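Local coordinates for protein DyP (Bjerkandera adusta, PDB 3VXJ) that binds heme b and, as a dye-decolorizing peroxidase, is expected to use hydrogen peroxide to oxidise dyes and phenolic compounds, at residues Ile15-Lys20 with Ala53-Asp58; Ser174-Thr179 with His326-Ser331; Phe217-His222 with Glu358-Ile363. All coordinates share one frame; numbering follows the deposited sequence.

Contact 1. Residues Ile15-Lys20 with Ala53-Asp58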
loop_
_atom_site.group_PDB
_atom_site.type_symbol
_atom_site.label_atom_id
_atom_site.label_comp_id
_atom_site.label_asym_id
_atom_site.label_seq_id
_atom_site.Cartn_x
_atom_site.Cartn_y
_atom_site.Cartn_z
ATOM N N ILE A 15 3.650 -10.747 3.096
ATOM C CA ILE A 15 2.194 -10.799 3.004
ATOM C C ILE A 15 1.531 -10.615 4.374
ATOM O O ILE A 15 0.595 -9.833 4.519
ATOM C CB ILE A 15 1.716 -12.140 2.421
ATOM C CG1 ILE A 15 2.272 -12.352 1.014
ATOM C CG2 ILE A 15 0.192 -12.188 2.400
ATOM C CD1 ILE A 15 2.117 -13.787 0.527
ATOM N N LEU A 16 2.029 -11.348 5.370
ATOM C CA LEU A 16 1.347 -11.483 6.658
ATOM C C LEU A 16 1.942 -10.592 7.741
ATOM O O LEU A 16 1.218 -10.055 8.575
ATOM C CB LEU A 16 1.358 -12.956 7.104
ATOM C CG LEU A 16 0.710 -13.389 8.424
ATOM C CD1 LEU A 16 -0.771 -13.058 8.423
ATOM C CD2 LEU A 16 0.931 -14.879 8.672
ATOM N N VAL A 17 3.263 -10.442 7.723
ATOM C CA VAL A 17 3.982 -9.757 8.787
ATOM C C VAL A 17 4.508 -8.407 8.302
ATOM O O VAL A 17 4.447 -7.411 9.028
ATOM C CB VAL A 17 5.133 -10.647 9.330
ATOM C CG1 VAL A 17 5.872 -9.953 10.469
ATOM C CG2 VAL A 17 4.593 -11.997 9.792
ATOM N N GLY A 18 5.014 -8.384 7.073
ATOM C CA GLY A 18 5.623 -7.181 6.507
ATOM C C GLY A 18 7.104 -7.144 6.824
ATOM O O GLY A 18 7.505 -7.373 7.971
ATOM N N MET A 19 7.921 -6.843 5.819
ATOM C CA MET A 19 9.376 -6.828 6.001
ATOM C C MET A 19 9.848 -5.766 6.992
ATOM O O MET A 19 10.777 -6.013 7.768
ATOM C CB MET A 19 10.093 -6.667 4.662
ATOM C CG MET A 19 9.988 -7.885 3.758
ATOM S SD MET A 19 10.954 -7.681 2.264
ATOM C CE MET A 19 10.680 -9.267 1.482
ATOM N N LYS A 20 9.204 -4.599 6.978
ATOM C CA LYS A 20 9.547 -3.484 7.887
ATOM C C LYS A 20 11.045 -3.154 7.887
ATOM O O LYS A 20 11.608 -2.750 8.905
ATOM C CB LYS A 20 9.067 -3.756 9.319
ATOM C CG LYS A 20 7.570 -3.966 9.465
ATOM C CD LYS A 20 7.172 -4.013 10.932
ATOM C CE LYS A 20 5.752 -4.533 11.106
ATOM N NZ LYS A 20 4.748 -3.710 10.370
ATOM N N ALA A 53 7.331 -16.941 9.499
ATOM C CA ALA A 53 8.021 -17.481 10.684
ATOM C C ALA A 53 9.370 -16.805 10.951
ATOM O O ALA A 53 9.690 -16.493 12.104
ATOM C CB ALA A 53 8.195 -18.992 10.571
ATOM N N ILE A 54 10.158 -16.580 9.900
ATOM C CA ILE A 54 11.460 -15.915 10.052
ATOM C C ILE A 54 11.286 -14.460 10.493
ATOM O O ILE A 54 12.026 -13.973 11.348
ATOM C CB ILE A 54 12.341 -16.021 8.767
ATOM C CG1 ILE A 54 12.740 -17.482 8.492
ATOM C CG2 ILE A 54 13.581 -15.118 8.859
ATOM C CD1 ILE A 54 13.660 -18.125 9.525
ATOM N N LEU A 55 10.287 -13.781 9.927
ATOM C CA LEU A 55 10.013 -12.383 10.266
ATOM C C LEU A 55 9.573 -12.159 11.712
ATOM O O LEU A 55 9.703 -11.054 12.227
ATOM C CB LEU A 55 8.989 -11.766 9.308
ATOM C CG LEU A 55 9.405 -11.608 7.847
ATOM C CD1 LEU A 55 8.466 -10.645 7.119
ATOM C CD2 LEU A 55 10.826 -11.142 7.727
ATOM N N ILE A 56 9.050 -13.199 12.357
ATOM C CA ILE A 56 8.656 -13.100 13.769
ATOM C C ILE A 56 9.683 -13.743 14.712
ATOM O O ILE A 56 9.468 -13.826 15.926
ATOM C CB ILE A 56 7.223 -13.657 14.032
ATOM C CG1 ILE A 56 7.148 -15.163 13.742
ATOM C CG2 ILE A 56 6.183 -12.877 13.216
ATOM C CD1 ILE A 56 5.943 -15.861 14.360
ATOM N N SER A 57 10.799 -14.194 14.141
ATOM C CA SER A 57 11.892 -14.780 14.910
ATOM C C SER A 57 12.796 -13.688 15.473
ATOM O O SER A 57 12.731 -12.534 15.037
ATOM C CB SER A 57 12.709 -15.734 14.036
ATOM O OG SER A 57 11.938 -16.857 13.651
ATOM N N ASP A 58 13.629 -14.062 16.442
ATOM C CA ASP A 58 14.620 -13.159 17.024
ATOM C C ASP A 58 15.520 -12.581 15.926
ATOM O O ASP A 58 16.000 -13.328 15.068
ATOM C CB ASP A 58 15.456 -13.904 18.068
ATOM C CG ASP A 58 16.240 -12.966 18.971
ATOM O OD1 ASP A 58 15.837 -12.789 20.139
ATOM O OD2 ASP A 58 17.258 -12.406 18.516
#
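L55, at the end of helix 52-55, lies alongside V17 with the two side chains sliding past each other in opposite directions. L55 CB packs on V17 CG1 at 3.8 Å, and L55 CD1 goes on to the backbone beyond, 3.5 Å from G18 O. CG stands anti to the carbonyl carbon of L55 (chi1 -66°), and leucine is long enough from there to cover both V17 and the turn after it. G18 has a positive phi (90°) as the chain leaves helix 13-16; a side chain at this conformation would press on the preceding carbonyl oxygen, which suits glycine. I56 follows, just past the helix end that S57 OG closes by bonding back to A53 O, its side chain crossing that of V17 at about a right angle and bringing I56 CG2 to within 3.9 Å of V17 CG2. The beta-branched valine thus offers one methyl to L55 and both to I56. At the side of strand 65-71, L55 and M19 both rest on F66, and D14 holds M19 N. Every contact between 15-20 and 53-58 is therefore van der Waals in nature, made at the protein surface and in the alpha+beta barrel family region; such packing sets how closely the two helix ends approach but supplies no directional bond to fix their rotation.

Contact 2. Residues Ser174-Thr179 with His326-Ser331. With HEM (protoporphyrin IX containing Fe), chain B; 3DM (2,6-dimethoxyphenol), chain D.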
loop_
_atom_site.group_PDB
_atom_site.type_symbol
_atom_site.label_atom_id
_atom_site.label_comp_id
_atom_site.label_asym_id
_atom_site.label_seq_id
_atom_site.Cartn_x
_atom_site.Cartn_y
_atom_site.Cartn_z
ATOM N N SER A 174 -2.489 1.099 10.504
ATOM C CA SER A 174 -3.691 0.268 10.493
ATOM C C SER A 174 -3.618 -0.890 9.499
ATOM O O SER A 174 -3.575 -0.675 8.287
ATOM C CB SER A 174 -4.933 1.120 10.219
ATOM O OG SER A 174 -6.083 0.319 10.343
ATOM N N GLN A 175 -3.649 -2.111 10.020
ATOM C CA GLN A 175 -3.610 -3.326 9.219
ATOM C C GLN A 175 -4.626 -4.305 9.788
ATOM O O GLN A 175 -4.875 -4.318 10.995
ATOM C CB GLN A 175 -2.225 -3.984 9.293
ATOM C CG GLN A 175 -1.025 -3.093 8.982
ATOM C CD GLN A 175 -0.747 -2.890 7.489
ATOM O OE1 GLN A 175 -1.512 -3.311 6.615
ATOM N NE2 GLN A 175 0.350 -2.211 7.197
ATOM N N PRO A 176 -5.208 -5.155 8.933
ATOM C CA PRO A 176 -6.076 -6.204 9.467
ATOM C C PRO A 176 -5.253 -7.259 10.191
ATOM O O PRO A 176 -4.060 -7.411 9.931
ATOM C CB PRO A 176 -6.729 -6.794 8.208
ATOM C CG PRO A 176 -5.729 -6.527 7.124
ATOM C CD PRO A 176 -5.076 -5.224 7.463
ATOM N N SER A 177 -5.894 -7.975 11.105
ATOM C CA SER A 177 -5.277 -9.127 11.745
ATOM C C SER A 177 -6.035 -10.360 11.282
ATOM O O SER A 177 -7.264 -10.391 11.341
ATOM C CB SER A 177 -5.367 -8.991 13.263
ATOM O OG SER A 177 -4.694 -10.047 13.920
ATOM N N VAL A 178 -5.316 -11.370 10.806
ATOM C CA VAL A 178 -5.983 -12.610 10.407
ATOM C C VAL A 178 -6.011 -13.622 11.549
ATOM O O VAL A 178 -5.073 -13.695 12.354
ATOM C CB VAL A 178 -5.375 -13.259 9.129
ATOM C CG1 VAL A 178 -5.479 -12.304 7.938
ATOM C CG2 VAL A 178 -3.937 -13.700 9.360
ATOM N N THR A 179 -7.092 -14.391 11.617
ATOM C CA THR A 179 -7.168 -15.518 12.538
ATOM C C THR A 179 -6.347 -16.679 11.974
ATOM O O THR A 179 -6.015 -16.690 10.782
ATOM C CB THR A 179 -8.628 -15.977 12.781
ATOM O OG1 THR A 179 -9.201 -16.451 11.559
ATOM C CG2 THR A 179 -9.474 -14.837 13.313
ATOM N N HIS A 326 -10.849 -5.521 3.586
ATOM C CA HIS A 326 -9.584 -5.275 4.260
ATOM C C HIS A 326 -8.421 -5.832 3.456
ATOM O O HIS A 326 -8.570 -6.814 2.731
ATOM C CB HIS A 326 -9.609 -5.855 5.672
ATOM C CG HIS A 326 -10.606 -5.188 6.568
ATOM N ND1 HIS A 326 -10.421 -3.922 7.080
ATOM C CD2 HIS A 326 -11.814 -5.602 7.026
ATOM C CE1 HIS A 326 -11.463 -3.587 7.819
ATOM N NE2 HIS A 326 -12.329 -4.583 7.795
ATOM N N ALA A 327 -7.258 -5.196 3.582
ATOM C CA ALA A 327 -6.062 -5.651 2.878
ATOM C C ALA A 327 -4.832 -5.237 3.670
ATOM O O ALA A 327 -4.896 -4.284 4.455
ATOM C CB ALA A 327 -6.022 -5.050 1.470
ATOM N N MET A 328 -3.720 -5.942 3.447
ATOM C CA MET A 328 -2.429 -5.630 4.082
ATOM C C MET A 328 -1.635 -4.689 3.194
ATOM O O MET A 328 -1.631 -4.842 1.977
ATOM C CB MET A 328 -1.600 -6.906 4.252
ATOM C CG MET A 328 -2.183 -7.962 5.168
ATOM S SD MET A 328 -2.158 -7.473 6.905
ATOM C CE MET A 328 -2.433 -9.068 7.667
ATOM N N ARG A 329 -0.921 -3.743 3.801
ATOM C CA ARG A 329 -0.016 -2.889 3.039
ATOM C C ARG A 329 1.417 -3.010 3.523
ATOM O O ARG A 329 1.681 -3.127 4.732
ATOM C CB ARG A 329 -0.457 -1.427 3.110
ATOM C CG ARG A 329 -1.788 -1.150 2.448
ATOM C CD ARG A 329 -2.334 0.230 2.842
ATOM N NE ARG A 329 -2.564 0.278 4.284
ATOM C CZ ARG A 329 -1.991 1.131 5.126
ATOM N NH1 ARG A 329 -1.187 2.081 4.677
ATOM N NH2 ARG A 329 -2.242 1.058 6.431
ATOM N N SER A 330 2.341 -2.977 2.566
ATOM C CA SER A 330 3.773 -3.007 2.883
ATOM C C SER A 330 4.548 -2.041 1.989
ATOM O O SER A 330 5.505 -2.418 1.304
ATOM C CB SER A 330 4.326 -4.422 2.742
ATOM O OG SER A 330 5.564 -4.536 3.423
ATOM N N SER A 331 4.099 -0.791 1.989
ATOM C CA SER A 331 4.669 0.227 1.124
ATOM C C SER A 331 5.950 0.811 1.707
ATOM O O SER A 331 6.182 0.761 2.918
ATOM C CB SER A 331 3.654 1.346 0.932
ATOM O OG SER A 331 2.427 0.815 0.442
HETATM C CHA HEM B . -3.646 4.435 5.332
HETATM C CHB HEM B . -0.658 7.343 2.887
HETATM C CHC HEM B . -2.067 5.355 -1.291
HETATM C CHD HEM B . -5.038 2.410 1.132
HETATM C C1A HEM B . -2.742 5.416 5.032
HETATM C C2A HEM B . -2.128 6.311 5.987
HETATM C C3A HEM B . -1.307 7.125 5.301
HETATM C C4A HEM B . -1.359 6.743 3.908
HETATM C CMA HEM B . -0.420 8.252 5.863
HETATM C CAA HEM B . -2.450 6.340 7.499
HETATM C CBA HEM B . -1.603 5.404 8.364
HETATM C CGA HEM B . -1.951 3.942 8.212
HETATM O O1A HEM B . -3.028 3.497 8.664
HETATM O O2A HEM B . -1.105 3.195 7.647
HETATM C C1B HEM B . -0.763 7.053 1.541
HETATM C C2B HEM B . -0.025 7.698 0.477
HETATM C C3B HEM B . -0.414 7.142 -0.686
HETATM C C4B HEM B . -1.396 6.125 -0.373
HETATM C CMB HEM B . 0.997 8.835 0.699
HETATM C CAB HEM B . 0.080 7.454 -2.115
HETATM C CBB HEM B . 1.277 7.995 -2.351
HETATM C C1C HEM B . -3.027 4.420 -0.997
HETATM C C2C HEM B . -3.782 3.649 -1.966
HETATM C C3C HEM B . -4.619 2.842 -1.295
HETATM C C4C HEM B . -4.404 3.080 0.116
HETATM C CMC HEM B . -3.604 3.765 -3.492
HETATM C CAC HEM B . -5.635 1.809 -1.849
HETATM C CBC HEM B . -6.338 2.040 -2.966
HETATM C C1D HEM B . -4.878 2.645 2.474
HETATM C C2D HEM B . -5.489 1.840 3.503
HETATM C C3D HEM B . -5.071 2.472 4.794
HETATM C C4D HEM B . -4.240 3.592 4.432
HETATM C CMD HEM B . -6.399 0.608 3.372
HETATM C CAD HEM B . -5.500 1.980 6.185
HETATM C CBD HEM B . -6.893 2.540 6.457
HETATM C CGD HEM B . -7.428 2.076 7.785
HETATM O O1D HEM B . -7.865 2.952 8.579
HETATM O O2D HEM B . -7.427 0.854 8.054
HETATM N NA HEM B . -2.269 5.725 3.782
HETATM N NB HEM B . -1.624 6.113 0.988
HETATM N NC HEM B . -3.463 4.070 0.259
HETATM N ND HEM B . -4.117 3.657 3.053
HETATM FE FE HEM B . -2.917 4.942 2.008
HETATM O O1 3DM D . -11.971 -1.730 10.437
HETATM C C1 3DM D . -13.270 -1.639 10.890
HETATM C C2 3DM D . -14.352 -1.962 10.063
HETATM O O2 3DM D . -14.103 -2.368 8.777
HETATM C C7 3DM D . -15.192 -2.328 7.840
HETATM C C3 3DM D . -15.653 -1.862 10.577
HETATM C C4 3DM D . -15.868 -1.420 11.887
HETATM C C5 3DM D . -14.790 -1.106 12.708
HETATM C C6 3DM D . -13.493 -1.212 12.204
HETATM O O3 3DM D . -12.394 -0.912 12.959
HETATM C C8 3DM D . -12.614 -0.175 14.191
HETATM O O HOH W 1 -3.943 -1.969 5.617
HETATM O O HOH W 2 -1.445 3.622 2.257
#
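R329 meets S174 and Q175 while running up to the heme. R329 CB lies 4.1 Å from Q175 OE1. R329 CD packs 3.5 Å from heme C1D, and the bend at chi3 (-62°) brings R329 NE over pyrrole D, 3.4 Å from heme C3D. The guanidinium lies over the face of that pyrrole, C3D opposite its centre, with Q175 NE2 over its other face. NE donates to a water placed to donate to Q175 OE1 and A327 O, though more acceptors lie in reach than it has protons. NH1 bonds the iron-bound water and pairs with D171. R329 NH2 has two partners, heme propionate O2A at 2.7 Å and S174 O at 2.9 Å, the latter close to the guanidinium plane. Arginine suits this place because its several N-H groups serve carboxylate, carbonyl and water together. R329, D171 and that water mark the distal side of the heme, opposite axial H308, as in DyP-type peroxidases. Q175 anchors the backbone: R329 N bonds Q175 OE1 on a lone pair at 2.9 Å, nearly straight (169°), and NE2 returns a bond to R329 O, much as a neighbouring strand would. P176 CG lies 3.7 Å from M328 SD. H326 NE2 lies 3.0 Å from O2 of the bound 2,6-dimethoxyphenol. S174 OG holds the second propionate. Strand 328-334 is an outermost strand, within the chain, of its four-stranded antiparallel sheet, with 353-360 beside it, while 177-178 pairs in parallel with 191-192, whose V192 touches H326.

Contact 3. Residues Phe217-His222 with Glu358-Ile363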
loop_
_atom_site.group_PDB
_atom_site.type_symbol
_atom_site.label_atom_id
_atom_site.label_comp_id
_atom_site.label_asym_id
_atom_site.label_seq_id
_atom_site.Cartn_x
_atom_site.Cartn_y
_atom_site.Cartn_z
ATOM N N PHE A 217 -2.427 -12.045 -3.679
ATOM C CA PHE A 217 -2.212 -11.114 -4.785
ATOM C C PHE A 217 -1.694 -9.783 -4.285
ATOM O O PHE A 217 -2.254 -9.201 -3.345
ATOM C CB PHE A 217 -3.493 -10.870 -5.587
ATOM C CG PHE A 217 -3.952 -12.062 -6.373
ATOM C CD1 PHE A 217 -3.390 -12.369 -7.617
ATOM C CD2 PHE A 217 -4.926 -12.903 -5.858
ATOM C CE1 PHE A 217 -3.812 -13.486 -8.335
ATOM C CE2 PHE A 217 -5.362 -14.014 -6.572
ATOM C CZ PHE A 217 -4.801 -14.311 -7.809
ATOM N N MET A 218 -0.622 -9.313 -4.917
ATOM C CA MET A 218 -0.102 -7.976 -4.699
ATOM C C MET A 218 -0.569 -7.013 -5.785
ATOM O O MET A 218 -0.460 -7.300 -6.988
ATOM C CB MET A 218 1.424 -8.002 -4.687
ATOM C CG MET A 218 2.030 -6.623 -4.385
ATOM S SD MET A 218 3.679 -6.332 -5.032
ATOM C CE MET A 218 4.648 -7.354 -3.936
ATOM N N ALA A 219 -1.077 -5.861 -5.351
ATOM C CA ALA A 219 -1.221 -4.699 -6.213
ATOM C C ALA A 219 -0.008 -3.819 -5.917
ATOM O O ALA A 219 0.149 -3.298 -4.809
ATOM C CB ALA A 219 -2.514 -3.961 -5.912
ATOM N N PHE A 220 0.869 -3.708 -6.905
ATOM C CA PHE A 220 2.006 -2.814 -6.844
ATOM C C PHE A 220 1.672 -1.529 -7.603
ATOM O O PHE A 220 1.133 -1.575 -8.713
ATOM C CB PHE A 220 3.256 -3.463 -7.461
ATOM C CG PHE A 220 4.444 -2.553 -7.447
ATOM C CD1 PHE A 220 5.189 -2.413 -6.289
ATOM C CD2 PHE A 220 4.799 -1.805 -8.565
ATOM C CE1 PHE A 220 6.268 -1.545 -6.239
ATOM C CE2 PHE A 220 5.873 -0.933 -8.516
ATOM C CZ PHE A 220 6.609 -0.808 -7.358
ATOM N N ARG A 221 1.988 -0.387 -6.997
ATOM C CA ARG A 221 1.835 0.911 -7.660
ATOM C C ARG A 221 3.069 1.765 -7.437
ATOM O O ARG A 221 3.512 1.937 -6.299
ATOM C CB ARG A 221 0.621 1.667 -7.128
ATOM C CG ARG A 221 -0.701 0.904 -7.220
ATOM C CD ARG A 221 -1.346 1.018 -8.590
ATOM N NE ARG A 221 -2.139 2.238 -8.705
ATOM C CZ ARG A 221 -2.469 2.835 -9.854
ATOM N NH1 ARG A 221 -2.036 2.375 -11.023
ATOM N NH2 ARG A 221 -3.220 3.932 -9.826
ATOM N N HIS A 222 3.636 2.287 -8.521
ATOM C CA HIS A 222 4.724 3.236 -8.398
ATOM C C HIS A 222 4.128 4.638 -8.433
ATOM O O HIS A 222 3.661 5.084 -9.485
ATOM C CB HIS A 222 5.721 3.035 -9.540
ATOM C CG HIS A 222 6.756 4.106 -9.641
ATOM N ND1 HIS A 222 7.517 4.300 -10.774
ATOM C CD2 HIS A 222 7.156 5.049 -8.753
ATOM C CE1 HIS A 222 8.331 5.322 -10.582
ATOM N NE2 HIS A 222 8.122 5.804 -9.370
ATOM N N GLU A 358 0.050 -3.641 -1.764
ATOM C CA GLU A 358 -1.136 -4.051 -1.029
ATOM C C GLU A 358 -1.492 -5.483 -1.388
ATOM O O GLU A 358 -1.562 -5.822 -2.576
ATOM C CB GLU A 358 -2.307 -3.122 -1.345
ATOM C CG GLU A 358 -3.515 -3.300 -0.439
ATOM C CD GLU A 358 -4.524 -2.161 -0.531
ATOM O OE1 GLU A 358 -4.600 -1.502 -1.575
ATOM O OE2 GLU A 358 -5.238 -1.922 0.475
ATOM N N TYR A 359 -1.708 -6.298 -0.355
ATOM C CA TYR A 359 -2.002 -7.725 -0.498
ATOM C C TYR A 359 -3.432 -8.052 -0.099
ATOM O O TYR A 359 -3.940 -7.580 0.926
ATOM C CB TYR A 359 -1.093 -8.567 0.394
ATOM C CG TYR A 359 0.380 -8.480 0.084
ATOM C CD1 TYR A 359 0.923 -9.131 -1.020
ATOM C CD2 TYR A 359 1.241 -7.756 0.916
ATOM C CE1 TYR A 359 2.278 -9.075 -1.292
ATOM C CE2 TYR A 359 2.618 -7.697 0.653
ATOM C CZ TYR A 359 3.115 -8.349 -0.459
ATOM O OH TYR A 359 4.469 -8.293 -0.740
ATOM N N GLN A 360 -4.052 -8.924 -0.892
ATOM C CA GLN A 360 -5.422 -9.393 -0.646
ATOM C C GLN A 360 -5.629 -10.652 -1.474
ATOM O O GLN A 360 -4.927 -10.875 -2.459
ATOM C CB GLN A 360 -6.454 -8.332 -1.060
ATOM C CG GLN A 360 -6.321 -7.870 -2.518
ATOM C CD GLN A 360 -5.334 -6.724 -2.684
ATOM O OE1 GLN A 360 -5.551 -5.628 -2.175
ATOM N NE2 GLN A 360 -4.242 -6.970 -3.415
ATOM N N SER A 361 -6.597 -11.473 -1.079
ATOM C CA SER A 361 -6.932 -12.653 -1.869
ATOM C C SER A 361 -7.683 -12.302 -3.155
ATOM O O SER A 361 -7.567 -13.026 -4.142
ATOM C CB SER A 361 -7.750 -13.636 -1.037
ATOM O OG SER A 361 -8.973 -13.018 -0.675
ATOM N N ILE A 362 -8.458 -11.215 -3.132
ATOM C CA ILE A 362 -9.298 -10.836 -4.271
ATOM C C ILE A 362 -8.968 -9.392 -4.573
ATOM O O ILE A 362 -9.306 -8.494 -3.798
ATOM C CB ILE A 362 -10.810 -11.013 -3.973
ATOM C CG1 ILE A 362 -11.132 -12.484 -3.695
ATOM C CG2 ILE A 362 -11.673 -10.496 -5.145
ATOM C CD1 ILE A 362 -12.474 -12.717 -2.988
ATOM N N ILE A 363 -8.253 -9.175 -5.677
ATOM C CA ILE A 363 -7.815 -7.825 -6.045
ATOM C C ILE A 363 -9.004 -6.864 -6.069
ATOM O O ILE A 363 -8.928 -5.747 -5.545
ATOM C CB ILE A 363 -7.053 -7.825 -7.390
ATOM C CG1 ILE A 363 -5.728 -8.579 -7.231
ATOM C CG2 ILE A 363 -6.797 -6.390 -7.875
ATOM C CD1 ILE A 363 -4.970 -8.787 -8.542
#
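F217 and A219 pair antiparallel with Q360 and E358 as hydrogen-bonded pairs, flanking the non-hydrogen-bonded pair M218-Y359. A219 N reaches E358 O at 2.8 Å, and E358 N answers to A219 O; F217 N likewise bonds Q360 O. F217 O accepts Q360 N at 3.1 Å, a weak bond from Q360 NE2 at 3.0 Å, and a CA-H...O contact from Y359. In Q360, chi1 of 56° puts CG between the backbone N and carbonyl carbon, and the bend at chi2 (-87°) turns the chain back, bringing the amide to the strand, where NE2 makes a second weak bond to E358 O. On one face of the sheet M218 and Y359 lie side by side, pointing the same way: M218 CB is 3.7 Å from Y359 CE1 and M218 CE 3.3 Å from Y359 OH. On the other face F217 CB packs on I363 CG1 at 3.6 Å, while the ring turns its edge to S361 O, 3.2 Å from F217 CD2. An alanine at F217 keeps CB but would probably open a gap beside F90 and F429 and leave S361 O without its ring-edge neighbour. A219 is small enough to admit F367 of helix 367-375 against it. Farther out, D14 holds the hydroxyl of Y359, F367 N the OE1 of Q360, and G195 O the hydroxyl of S361. This is the central strand pairing of the antiparallel sheet in the C-terminal DyP-type region, of the dimeric alpha+beta barrel clan. Directional backbone bonds thus fix the register; one face carries M218 and Y359, the other mixes F217 and A219 with the polar E358 and Q360, E358 reaching the heme.

Contact 1 lies at the surface and rests on aliphatic side chains, whereas contacts 2 and 3 are buried and rich in hydrogen bonds. Contacts 2 and 3 reach the same sheet through strands 328-334 and 353-360, with a probable bond from Y359 N to M328 O at 2.8 Å, while 174-179 joins another strand pair; contact 3 forms the interior of the shared sheet with strand pairing, contact 2 its edge, where side chains, water and heme take over. Contact 1 belongs to the other family region but touches both: L16 packs on V178, and I15 on Y359. D14, just before 15-20, links all three, with S330 as its partner in contact 2.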